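Local coordinates for pollen-specific leucine-rich repeat extensin-like protein 1 (Arabidopsis thaliana, PDB 6TME) that probably binds RALF signalling peptides in the pollen cell wall through its leucine-rich repeat domain, helping to keep the growing pollen tube intact, at residues C325-S330 and F335-N340. Residues are numbered along the deposited sequence; the frame is centred on the assembly and turned at random.
Sequences CVPGSS and FDDTSN. With SO4 (sulfate ion), chain Q.
F335 lies against the backbone of C325, whose CA sits 4.2 Å from the ring centroid and almost exactly on the ring normal, a CH-pi contact over one face. C325 O reaches the root of the same ring, 3.5 Å from F335 CG. The aromatic group gets there because CG stands anti to its own carbonyl carbon (chi1 -58°), which swings the ring over C325 CA and C. P327 forms the second half of the interface: its CG packs 3.9 Å from F335 CB, while its CG and CD lie obliquely across the carboxylate of D337, with CD 3.3 Å from D337 OD2. That carboxylate is buried, and D337 OD2 forms a salt bridge with R345, which probably offsets its charge and that of the nearby E321; R345 also touches P327.

Behind this first shell, a type II beta turn from V326 to S329 fixes the proline. V326 O is gripped twice by S329, through its backbone N and through OG, the latter at 2.6 Å in the carbonyl plane. In 335-340, an Asx turn at D336 shapes the chain as it leaves strand 334-336: T338 N donates to D336 OD1 with an N-H...O angle of 168°, nearly along the C-O axis. An alanine in place of D336 would probably leave T338 N without this acceptor and the turn after the strand less firmly set. Beyond it, T338 OG1 lies 2.9 Å from O3 of a sulfate, probably a crystallisation additive, and D336 also touches a glycan sugar.

The disulfide from C325 to C303 ties the residue just before the turn to helix 300-303. Strand 334-336 is the last of the parallel row characteristic of a leucine-rich repeat solenoid, with F335 packing on F311 and D336 on T312 of strand 310-312, so the contact folds the preceding loop against the C-terminal end of that row.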
loop_
_atom_site.group_PDB
_atom_site.type_symbol
_atom_site.label_atom_id
_atom_site.label_comp_id
_atom_site.label_asym_id
_atom_site.label_seq_id
_atom_site.Cartn_x
_atom_site.Cartn_y
_atom_site.Cartn_z
ATOM N N CYS A 325 -22.033 -19.026 -9.128
ATOM C CA CYS A 325 -21.787 -17.788 -8.389
ATOM C C CYS A 325 -22.619 -17.666 -7.129
ATOM O O CYS A 325 -22.529 -16.641 -6.448
ATOM C CB CYS A 325 -22.101 -16.565 -9.249
ATOM S SG CYS A 325 -21.259 -16.553 -10.784
ATOM N N VAL A 326 -23.453 -18.650 -6.828
ATOM C CA VAL A 326 -24.462 -18.468 -5.788
ATOM C C VAL A 326 -23.815 -18.717 -4.429
ATOM O O VAL A 326 -23.148 -19.749 -4.244
ATOM C CB VAL A 326 -25.649 -19.402 -6.026
ATOM C CG1 VAL A 326 -26.660 -19.326 -4.875
ATOM C CG2 VAL A 326 -26.327 -19.029 -7.326
ATOM N N PRO A 327 -23.962 -17.803 -3.485
ATOM C CA PRO A 327 -23.425 -18.043 -2.144
ATOM C C PRO A 327 -24.124 -19.236 -1.504
ATOM O O PRO A 327 -25.264 -19.569 -1.833
ATOM C CB PRO A 327 -23.721 -16.735 -1.394
ATOM C CG PRO A 327 -24.053 -15.705 -2.492
ATOM C CD PRO A 327 -24.655 -16.505 -3.606
ATOM N N GLY A 328 -23.408 -19.900 -0.601
ATOM C CA GLY A 328 -23.835 -21.165 -0.022
ATOM C C GLY A 328 -23.771 -22.367 -0.947
ATOM O O GLY A 328 -24.117 -23.465 -0.516
ATOM N N SER A 329 -23.369 -22.201 -2.207
ATOM C CA SER A 329 -23.388 -23.290 -3.181
ATOM C C SER A 329 -22.099 -24.093 -3.208
ATOM O O SER A 329 -22.104 -25.221 -3.703
ATOM C CB SER A 329 -23.638 -22.739 -4.587
ATOM O OG SER A 329 -22.468 -22.085 -5.092
ATOM N N SER A 330 -20.996 -23.543 -2.720
ATOM C CA SER A 330 -19.713 -24.212 -2.819
ATOM C C SER A 330 -19.086 -24.306 -1.434
ATOM O O SER A 330 -19.225 -23.393 -0.608
ATOM C CB SER A 330 -18.781 -23.470 -3.788
ATOM O OG SER A 330 -17.422 -23.734 -3.498
ATOM N N PHE A 335 -18.910 -16.597 -1.758
ATOM C CA PHE A 335 -19.547 -15.578 -2.568
ATOM C C PHE A 335 -20.431 -14.711 -1.687
ATOM O O PHE A 335 -20.801 -15.089 -0.575
ATOM C CB PHE A 335 -20.369 -16.191 -3.702
ATOM C CG PHE A 335 -19.568 -17.061 -4.620
ATOM C CD1 PHE A 335 -18.684 -16.494 -5.537
ATOM C CD2 PHE A 335 -19.685 -18.447 -4.567
ATOM C CE1 PHE A 335 -17.943 -17.293 -6.401
ATOM C CE2 PHE A 335 -18.942 -19.254 -5.429
ATOM C CZ PHE A 335 -18.060 -18.672 -6.347
ATOM N N ASP A 336 -20.751 -13.525 -2.190
ATOM C CA ASP A 336 -21.626 -12.608 -1.467
ATOM C C ASP A 336 -22.370 -11.764 -2.497
ATOM O O ASP A 336 -21.739 -11.026 -3.266
ATOM C CB ASP A 336 -20.801 -11.760 -0.507
ATOM C CG ASP A 336 -21.640 -10.827 0.345
ATOM O OD1 ASP A 336 -22.859 -10.722 0.118
ATOM O OD2 ASP A 336 -21.058 -10.178 1.245
ATOM N N ASP A 337 -23.708 -11.901 -2.534
ATOM C CA ASP A 337 -24.526 -11.247 -3.555
ATOM C C ASP A 337 -25.656 -10.413 -2.955
ATOM O O ASP A 337 -26.616 -10.085 -3.658
ATOM C CB ASP A 337 -25.084 -12.270 -4.557
ATOM C CG ASP A 337 -26.121 -13.251 -3.940
ATOM O OD1 ASP A 337 -26.418 -13.212 -2.710
ATOM O OD2 ASP A 337 -26.638 -14.089 -4.723
ATOM N N THR A 338 -25.546 -10.069 -1.679
ATOM C CA THR A 338 -26.508 -9.218 -0.988
ATOM C C THR A 338 -26.744 -7.896 -1.718
ATOM O O THR A 338 -25.803 -7.257 -2.205
ATOM C CB THR A 338 -25.978 -8.932 0.423
ATOM O OG1 THR A 338 -25.732 -10.170 1.099
ATOM C CG2 THR A 338 -26.922 -8.059 1.230
ATOM N N SER A 339 -28.015 -7.478 -1.765
ATOM C CA SER A 339 -28.398 -6.172 -2.272
ATOM C C SER A 339 -27.985 -5.989 -3.721
ATOM O O SER A 339 -27.297 -5.028 -4.084
ATOM C CB SER A 339 -27.833 -5.045 -1.415
ATOM O OG SER A 339 -28.455 -3.820 -1.761
ATOM N N ASN A 340 -28.401 -6.930 -4.549
ATOM C CA ASN A 340 -28.334 -6.708 -5.976
ATOM C C ASN A 340 -29.757 -6.693 -6.525
ATOM O O ASN A 340 -30.694 -6.332 -5.806
ATOM C CB ASN A 340 -27.467 -7.785 -6.618
ATOM C CG ASN A 340 -25.986 -7.403 -6.646
ATOM O OD1 ASN A 340 -25.576 -6.507 -7.377
ATOM N ND2 ASN A 340 -25.198 -8.052 -5.810
HETATM S S SO4 Q . -23.298 -8.857 3.847
HETATM O O1 SO4 Q . -24.147 -7.894 4.556
HETATM O O2 SO4 Q . -22.191 -9.263 4.711
HETATM O O3 SO4 Q . -24.067 -10.051 3.496
HETATM O O4 SO4 Q . -22.754 -8.230 2.642
#